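Long-range contact in peroxinectin A (Dictyostelium discoideum, PDB 6ERC), which is a secreted haem peroxidase that uses hydrogen peroxide to oxidise phenolic donors, and also iodide and thiocyanate: residues Y116-V128 with D136-S148. Numbering follows the deposited sequence.
Sequences YFRTRATEVPCDV and DGKCYEQINSLGS. With NA (sodium ion), chain K; BMA (beta-D-mannopyranose), chain H.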
ATOM      1  N   TYR A 116      -9.809  -5.493 -16.562  1.00 60.94           N
ATOM      2  CA  TYR A 116      -8.610  -4.732 -16.235  1.00 61.35           C
ATOM      3  C   TYR A 116      -8.588  -3.464 -17.070  1.00 62.14           C
ATOM      4  O   TYR A 116      -8.827  -3.509 -18.281  1.00 60.03           O
ATOM      5  CB  TYR A 116      -7.333  -5.538 -16.481  1.00 61.49           C
ATOM      6  CG  TYR A 116      -6.071  -4.747 -16.210  1.00 60.37           C
ATOM      7  CD1 TYR A 116      -5.513  -3.933 -17.187  1.00 60.19           C
ATOM      8  CD2 TYR A 116      -5.439  -4.811 -14.975  1.00 59.69           C
ATOM      9  CE1 TYR A 116      -4.367  -3.210 -16.944  1.00 59.49           C
ATOM     10  CE2 TYR A 116      -4.288  -4.092 -14.723  1.00 58.27           C
ATOM     11  CZ  TYR A 116      -3.758  -3.293 -15.710  1.00 58.83           C
ATOM     12  OH  TYR A 116      -2.612  -2.574 -15.465  1.00 58.17           O
ATOM     13  N   PHE A 117      -8.288  -2.346 -16.420  1.00 60.89           N
ATOM     14  CA  PHE A 117      -8.199  -1.049 -17.072  1.00 60.69           C
ATOM     15  C   PHE A 117      -6.812  -0.476 -16.837  1.00 58.97           C
ATOM     16  O   PHE A 117      -6.312  -0.496 -15.709  1.00 59.68           O
ATOM     17  CB  PHE A 117      -9.275  -0.104 -16.547  1.00 60.26           C
ATOM     18  CG  PHE A 117     -10.662  -0.493 -16.953  1.00 60.74           C
ATOM     19  CD1 PHE A 117     -11.377  -1.422 -16.218  1.00 62.01           C
ATOM     20  CD2 PHE A 117     -11.247   0.061 -18.076  1.00 62.55           C
ATOM     21  CE1 PHE A 117     -12.657  -1.787 -16.595  1.00 65.05           C
ATOM     22  CE2 PHE A 117     -12.525  -0.297 -18.458  1.00 64.04           C
ATOM     23  CZ  PHE A 117     -13.232  -1.223 -17.718  1.00 64.63           C
ATOM     24  N   ARG A 118      -6.197   0.026 -17.900  1.00 61.29           N
ATOM     25  CA  ARG A 118      -4.817   0.475 -17.816  1.00 61.32           C
ATOM     26  C   ARG A 118      -4.717   1.766 -17.013  1.00 60.76           C
ATOM     27  O   ARG A 118      -5.648   2.575 -16.967  1.00 61.90           O
ATOM     28  CB  ARG A 118      -4.234   0.670 -19.217  1.00 62.31           C
ATOM     29  CG  ARG A 118      -4.196  -0.613 -20.041  1.00 61.43           C
ATOM     30  CD  ARG A 118      -3.387  -0.448 -21.320  1.00 61.94           C
ATOM     31  NE  ARG A 118      -1.962  -0.266 -21.052  1.00 60.79           N
ATOM     32  CZ  ARG A 118      -1.019  -0.237 -21.989  1.00 60.35           C
ATOM     33  NH1 ARG A 118      -1.339  -0.384 -23.266  1.00 60.38           N
ATOM     34  NH2 ARG A 118       0.249  -0.064 -21.649  1.00 60.20           N
ATOM     35  N   THR A 119      -3.568   1.945 -16.370  1.00 60.31           N
ATOM     36  CA  THR A 119      -3.355   3.093 -15.502  1.00 58.63           C
ATOM     37  C   THR A 119      -3.361   4.393 -16.293  1.00 59.44           C
ATOM     38  O   THR A 119      -2.872   4.454 -17.423  1.00 61.09           O
ATOM     39  CB  THR A 119      -2.032   2.946 -14.757  1.00 58.96           C
ATOM     40  OG1 THR A 119      -2.011   1.679 -14.092  1.00 57.95           O
ATOM     41  CG2 THR A 119      -1.865   4.061 -13.729  1.00 59.61           C
ATOM     42  N   ARG A 120      -3.918   5.436 -15.683  1.00 61.03           N
ATOM     43  CA  ARG A 120      -3.884   6.756 -16.289  1.00 61.85           C
ATOM     44  C   ARG A 120      -2.456   7.142 -16.621  1.00 61.44           C
ATOM     45  O   ARG A 120      -1.535   6.985 -15.812  1.00 60.06           O
ATOM     46  CB  ARG A 120      -4.499   7.792 -15.346  1.00 61.36           C
ATOM     47  CG  ARG A 120      -4.515   9.229 -15.872  1.00 62.18           C
ATOM     48  CD  ARG A 120      -4.981  10.183 -14.793  1.00 62.53           C
ATOM     49  NE  ARG A 120      -4.683  11.580 -15.101  1.00 62.76           N
ATOM     50  CZ  ARG A 120      -4.986  12.599 -14.302  1.00 63.93           C
ATOM     51  NH1 ARG A 120      -5.602  12.385 -13.143  1.00 63.71           N
ATOM     52  NH2 ARG A 120      -4.676  13.839 -14.658  1.00 64.72           N
ATOM     53  N   ALA A 121      -2.291   7.653 -17.833  1.00 60.16           N
ATOM     54  CA  ALA A 121      -0.990   8.072 -18.322  1.00 59.71           C
ATOM     55  C   ALA A 121      -1.129   9.419 -19.016  1.00 60.83           C
ATOM     56  O   ALA A 121      -2.227   9.850 -19.381  1.00 61.53           O
ATOM     57  CB  ALA A 121      -0.370   7.035 -19.282  1.00 58.02           C
ATOM     58  N   THR A 122       0.010  10.078 -19.178  1.00 59.53           N
ATOM     59  CA  THR A 122       0.081  11.386 -19.801  1.00 59.20           C
ATOM     60  C   THR A 122       1.347  11.454 -20.640  1.00 58.41           C
ATOM     61  O   THR A 122       2.347  10.790 -20.349  1.00 57.32           O
ATOM     62  CB  THR A 122       0.072  12.515 -18.745  1.00 58.62           C
ATOM     63  OG1 THR A 122      -0.301  13.746 -19.371  1.00 67.11           O
ATOM     64  CG2 THR A 122       1.469  12.676 -18.087  1.00 57.83           C
ATOM     65  N   GLU A 123       1.287  12.267 -21.688  1.00 60.86           N
ATOM     66  CA  GLU A 123       2.437  12.458 -22.555  1.00 59.75           C
ATOM     67  C   GLU A 123       3.542  13.190 -21.798  1.00 59.96           C
ATOM     68  O   GLU A 123       3.287  14.105 -21.019  1.00 61.79           O
ATOM     69  CB  GLU A 123       2.029  13.234 -23.824  1.00 60.03           C
ATOM     70  CG  GLU A 123       3.116  13.306 -24.871  1.00 62.35           C
ATOM     71  CD  GLU A 123       2.607  13.901 -26.173  1.00 63.06           C
ATOM     72  OE1 GLU A 123       1.380  13.832 -26.425  1.00 63.43           O
ATOM     73  OE2 GLU A 123       3.425  14.438 -26.946  1.00 63.24           O
ATOM     74  N   VAL A 124       4.780  12.767 -22.022  1.00 58.66           N
ATOM     75  CA  VAL A 124       5.944  13.371 -21.373  1.00 57.04           C
ATOM     76  C   VAL A 124       7.005  13.639 -22.430  1.00 58.21           C
ATOM     77  O   VAL A 124       6.947  13.109 -23.554  1.00 60.23           O
ATOM     78  CB  VAL A 124       6.504  12.471 -20.245  1.00 57.02           C
ATOM     79  CG1 VAL A 124       5.485  12.335 -19.128  1.00 57.32           C
ATOM     80  CG2 VAL A 124       6.923  11.100 -20.781  1.00 56.80           C
ATOM     81  N   PRO A 125       7.983  14.485 -22.101  1.00 59.49           N
ATOM     82  CA  PRO A 125       9.078  14.741 -23.040  1.00 59.73           C
ATOM     83  C   PRO A 125       9.933  13.499 -23.214  1.00 60.03           C
ATOM     84  O   PRO A 125      10.193  12.766 -22.257  1.00 59.91           O
ATOM     85  CB  PRO A 125       9.865  15.874 -22.372  1.00 58.30           C
ATOM     86  CG  PRO A 125       8.947  16.461 -21.371  1.00 59.15           C
ATOM     87  CD  PRO A 125       8.073  15.344 -20.912  1.00 59.07           C
ATOM     88  N   CYS A 126      10.373  13.271 -24.452  1.00 57.74           N
ATOM     89  CA  CYS A 126      11.179  12.098 -24.758  1.00 59.01           C
ATOM     90  C   CYS A 126      12.653  12.288 -24.433  1.00 59.16           C
ATOM     91  O   CYS A 126      13.385  11.296 -24.354  1.00 59.47           O
ATOM     92  CB  CYS A 126      11.037  11.731 -26.237  1.00 60.12           C
ATOM     93  SG  CYS A 126       9.465  10.955 -26.677  1.00 64.87           S
ATOM     94  N   ASP A 127      13.106  13.525 -24.252  1.00 58.42           N
ATOM     95  CA  ASP A 127      14.496  13.813 -23.919  1.00 58.11           C
ATOM     96  C   ASP A 127      14.628  14.302 -22.479  1.00 56.93           C
ATOM     97  O   ASP A 127      15.405  15.212 -22.185  1.00 57.67           O
ATOM     98  CB  ASP A 127      15.085  14.834 -24.892  1.00 59.34           C
ATOM     99  CG  ASP A 127      14.334  16.151 -24.888  1.00 60.05           C
ATOM    100  OD1 ASP A 127      13.423  16.325 -24.049  1.00 58.54           O
ATOM    101  OD2 ASP A 127      14.656  17.017 -25.730  1.00 61.13           O
ATOM    102  N   VAL A 128      13.870  13.698 -21.565  1.00 56.86           N
ATOM    103  CA  VAL A 128      13.882  14.081 -20.156  1.00 57.35           C
ATOM    104  C   VAL A 128      13.701  12.823 -19.317  1.00 56.19           C
ATOM    105  O   VAL A 128      12.689  12.125 -19.449  1.00 54.73           O
ATOM    106  CB  VAL A 128      12.783  15.105 -19.821  1.00 57.59           C
ATOM    107  CG1 VAL A 128      12.767  15.412 -18.324  1.00 55.96           C
ATOM    108  CG2 VAL A 128      12.982  16.385 -20.627  1.00 56.93           C
ATOM    109  N   ASP A 136       3.576   4.490 -30.835  1.00 61.25           N
ATOM    110  CA  ASP A 136       2.947   5.531 -31.635  1.00 61.68           C
ATOM    111  C   ASP A 136       3.856   6.735 -31.839  1.00 61.48           C
ATOM    112  O   ASP A 136       3.418   7.739 -32.413  1.00 60.72           O
ATOM    113  CB  ASP A 136       1.628   5.975 -30.992  1.00 61.69           C
ATOM    114  CG  ASP A 136       1.829   6.683 -29.660  1.00 62.65           C
ATOM    115  OD1 ASP A 136       2.091   7.905 -29.661  1.00 60.88           O
ATOM    116  OD2 ASP A 136       1.720   6.018 -28.610  1.00 62.34           O
ATOM    117  N   GLY A 137       5.105   6.661 -31.387  1.00 60.23           N
ATOM    118  CA  GLY A 137       6.068   7.714 -31.625  1.00 61.23           C
ATOM    119  C   GLY A 137       6.141   8.781 -30.556  1.00 61.85           C
ATOM    120  O   GLY A 137       6.815   9.795 -30.766  1.00 62.81           O
ATOM    121  N   LYS A 138       5.476   8.589 -29.420  1.00 61.33           N
ATOM    122  CA  LYS A 138       5.480   9.564 -28.339  1.00 59.66           C
ATOM    123  C   LYS A 138       5.885   8.878 -27.044  1.00 59.16           C
ATOM    124  O   LYS A 138       5.961   7.651 -26.964  1.00 60.00           O
ATOM    125  CB  LYS A 138       4.104  10.225 -28.191  1.00 61.61           C
ATOM    126  CG  LYS A 138       3.616  10.916 -29.459  1.00 63.12           C
ATOM    127  CD  LYS A 138       2.208  11.474 -29.295  1.00 63.86           C
ATOM    128  CE  LYS A 138       1.655  12.007 -30.612  1.00 64.37           C
ATOM    129  NZ  LYS A 138       0.277  12.558 -30.458  1.00 66.37           N
ATOM    130  N   CYS A 139       6.146   9.682 -26.021  1.00 59.44           N
ATOM    131  CA  CYS A 139       6.593   9.178 -24.730  1.00 58.80           C
ATOM    132  C   CYS A 139       5.528   9.422 -23.673  1.00 58.42           C
ATOM    133  O   CYS A 139       4.977  10.528 -23.566  1.00 57.57           O
ATOM    134  CB  CYS A 139       7.916   9.826 -24.318  1.00 58.28           C
ATOM    135  SG  CYS A 139       9.293   9.386 -25.395  1.00 59.47           S
ATOM    136  N   TYR A 140       5.249   8.381 -22.894  1.00 56.82           N
ATOM    137  CA  TYR A 140       4.220   8.435 -21.859  1.00 58.36           C
ATOM    138  C   TYR A 140       4.768   8.003 -20.514  1.00 58.06           C
ATOM    139  O   TYR A 140       5.711   7.210 -20.423  1.00 57.46           O
ATOM    140  CB  TYR A 140       3.011   7.545 -22.185  1.00 57.93           C
ATOM    141  CG  TYR A 140       2.342   7.925 -23.474  1.00 58.55           C
ATOM    142  CD1 TYR A 140       2.617   7.227 -24.630  1.00 59.30           C
ATOM    143  CD2 TYR A 140       1.454   8.997 -23.544  1.00 58.81           C
ATOM    144  CE1 TYR A 140       2.027   7.560 -25.824  1.00 59.84           C
ATOM    145  CE2 TYR A 140       0.860   9.341 -24.740  1.00 60.64           C
ATOM    146  CZ  TYR A 140       1.144   8.623 -25.877  1.00 60.46           C
ATOM    147  OH  TYR A 140       0.542   8.972 -27.065  1.00 62.59           O
ATOM    148  N   GLU A 141       4.131   8.524 -19.476  1.00 58.68           N
ATOM    149  CA  GLU A 141       4.445   8.153 -18.107  1.00 57.62           C
ATOM    150  C   GLU A 141       3.163   8.008 -17.307  1.00 57.68           C
ATOM    151  O   GLU A 141       2.193   8.741 -17.533  1.00 58.00           O
ATOM    152  CB  GLU A 141       5.367   9.203 -17.461  1.00 57.13           C
ATOM    153  CG  GLU A 141       5.879   8.839 -16.071  1.00 57.39           C
ATOM    154  CD  GLU A 141       6.448   7.425 -16.000  1.00 57.25           C
ATOM    155  OE1 GLU A 141       5.678   6.486 -15.700  1.00 55.57           O
ATOM    156  OE2 GLU A 141       7.661   7.250 -16.245  1.00 57.64           O
ATOM    157  N   GLN A 142       3.152   7.026 -16.407  1.00 56.86           N
ATOM    158  CA  GLN A 142       1.969   6.803 -15.593  1.00 57.80           C
ATOM    159  C   GLN A 142       1.816   7.896 -14.540  1.00 57.27           C
ATOM    160  O   GLN A 142       2.790   8.521 -14.100  1.00 55.87           O
ATOM    161  CB  GLN A 142       2.015   5.425 -14.919  1.00 57.42           C
ATOM    162  CG  GLN A 142       1.577   4.263 -15.813  1.00 57.38           C
ATOM    163  CD  GLN A 142       2.611   3.896 -16.862  1.00 57.20           C
ATOM    164  OE1 GLN A 142       3.812   3.893 -16.593  1.00 55.55           O
ATOM    165  NE2 GLN A 142       2.147   3.584 -18.064  1.00 57.32           N
ATOM    166  N   ILE A 143       0.564   8.132 -14.145  1.00 56.78           N
ATOM    167  CA  ILE A 143       0.194   9.251 -13.273  1.00 58.89           C
ATOM    168  C   ILE A 143      -0.103   8.724 -11.878  1.00 57.19           C
ATOM    169  O   ILE A 143      -0.899   7.790 -11.710  1.00 55.55           O
ATOM    170  CB  ILE A 143      -1.013  10.040 -13.837  1.00 59.60           C
ATOM    171  CG1 ILE A 143      -0.586  10.924 -15.039  1.00 58.62           C
ATOM    172  CG2 ILE A 143      -1.655  10.891 -12.722  1.00 58.03           C
ATOM    173  CD1 ILE A 143      -0.151  12.348 -14.670  1.00 58.75           C
ATOM    174  N   ASN A 144       0.541   9.324 -10.882  1.00 58.32           N
ATOM    175  CA  ASN A 144       0.249   9.036  -9.482  1.00 58.97           C
ATOM    176  C   ASN A 144      -0.940   9.884  -9.041  1.00 57.04           C
ATOM    177  O   ASN A 144      -0.821  11.105  -8.887  1.00 56.34           O
ATOM    178  CB  ASN A 144       1.462   9.313  -8.589  1.00 56.41           C
ATOM    179  CG  ASN A 144       1.253   8.844  -7.162  1.00 55.75           C
ATOM    180  OD1 ASN A 144       0.211   8.279  -6.831  1.00 56.56           O
ATOM    181  ND2 ASN A 144       2.241   9.063  -6.317  1.00 54.45           N
ATOM    182  N   SER A 145      -2.085   9.242  -8.839  1.00 57.17           N
ATOM    183  CA  SER A 145      -3.289   9.937  -8.389  1.00 60.71           C
ATOM    184  C   SER A 145      -3.332  10.106  -6.873  1.00 59.17           C
ATOM    185  O   SER A 145      -4.384   9.948  -6.249  1.00 58.30           O
ATOM    186  CB  SER A 145      -4.525   9.194  -8.893  1.00 58.97           C
ATOM    187  OG  SER A 145      -4.628   9.283 -10.305  1.00 59.08           O
ATOM    188  N   LEU A 146      -2.195  10.434  -6.265  1.00 58.18           N
ATOM    189  CA  LEU A 146      -2.100  10.604  -4.825  1.00 59.01           C
ATOM    190  C   LEU A 146      -0.821  11.368  -4.519  1.00 59.33           C
ATOM    191  O   LEU A 146       0.163  11.271  -5.256  1.00 57.14           O
ATOM    192  CB  LEU A 146      -2.101   9.254  -4.102  1.00 58.04           C
ATOM    193  CG  LEU A 146      -2.841   9.187  -2.768  1.00 57.71           C
ATOM    194  CD1 LEU A 146      -4.346   9.228  -2.982  1.00 58.54           C
ATOM    195  CD2 LEU A 146      -2.443   7.935  -2.014  1.00 58.65           C
ATOM    196  N   GLY A 147      -0.847  12.134  -3.431  1.00 59.70           N
ATOM    197  CA  GLY A 147       0.337  12.852  -3.002  1.00 57.36           C
ATOM    198  C   GLY A 147       1.453  11.904  -2.611  1.00 56.15           C
ATOM    199  O   GLY A 147       1.226  10.942  -1.873  1.00 55.90           O
ATOM    200  N   SER A 148       2.666  12.167  -3.098  1.00 55.85           N
ATOM    201  CA  SER A 148       3.788  11.267  -2.860  1.00 54.87           C
ATOM    202  C   SER A 148       4.334  11.360  -1.442  1.00 54.33           C
ATOM    203  O   SER A 148       5.049  10.450  -1.008  1.00 52.19           O
ATOM    204  CB  SER A 148       4.912  11.561  -3.856  1.00 54.56           C
ATOM    205  OG  SER A 148       4.471  11.365  -5.187  1.00 55.06           O
TER
HETATM  206 NA    NA K 609       0.325  11.349   0.565  1.00 57.05          NA
HETATM  207  C1  BMA H 606      -1.789  14.225 -19.545  0.73 42.82           C
HETATM  208  C2  BMA H 606      -3.302  14.175 -19.148  0.73 47.13           C
HETATM  209  C3  BMA H 606      -3.533  15.065 -17.902  0.73 49.92           C
HETATM  210  C4  BMA H 606      -2.675  16.362 -17.970  0.73 48.85           C
HETATM  211  C5  BMA H 606      -2.229  16.586 -19.424  0.73 47.75           C
HETATM  212  C6  BMA H 606      -1.500  17.900 -19.653  0.73 46.43           C
HETATM  213  O2  BMA H 606      -3.698  12.858 -18.789  0.73 48.02           O
HETATM  214  O3  BMA H 606      -3.269  14.355 -16.709  0.73 49.16           O
HETATM  215  O4  BMA H 606      -3.440  17.480 -17.548  0.73 50.57           O
HETATM  216  O5  BMA H 606      -1.320  15.535 -19.776  0.73 44.69           O
HETATM  217  O6  BMA H 606      -2.001  18.535 -20.846  0.73 47.36           O
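Thr122 and Glu141 face each other as a hydrogen-bonded pair of a twisted antiparallel ladder: Thr122 N gives to Glu141 O and Glu141 N to Thr122 O, each at 3.0 Å. Ile143 N reaches Arg120 O at one end, and Val124 N meets Cys139 O at 2.7 Å at the other. Ala121 with Gln142 forms a non-hydrogen-bonded pair, with CA atoms 4.2 Å apart; the small alanine methyl fits beside the Glu141 carbonyl.

One covalent link crosses the hairpin: beyond the strands, Cys126 SG and Cys139 SG join in a disulfide (chi3 112°), tying the exposed loop back to the ladder. Separately, Thr122 turns OG1 away from its own backbone N (chi1 -161°) and carries the mannose on it, while its CG2 lies 3.8 Å from Ile143 CD1.

Arg120 stretches alongside that sugar, and its extended chain brings NH2 to mannose O3, 2.5 Å away, in a nearly straight bond (169°) at the guanidinium edge. Ile143 CG2 lies over one guanidinium face, 3.8 Å above its plane; a branched apolar side chain suits this place, since its two branches serve two neighbours, CG2 the guanidinium face and CD1 the threonine methyl. Farther along, Val124 CG1 packs at 3.5 Å on Glu141 CB, whose carboxylate turns away to a salt bridge with Arg28.

Strand 139-144 lies between 24-25 and 113-124 in a four-stranded antiparallel sheet, and strand 91-96 completes the far side. Thr119 OG1 hydrogen-bonds Arg386 and His390 of helix 379-390, near the haem, while past Ile143 the chain runs on to Gly147, whose carbonyl binds sodium.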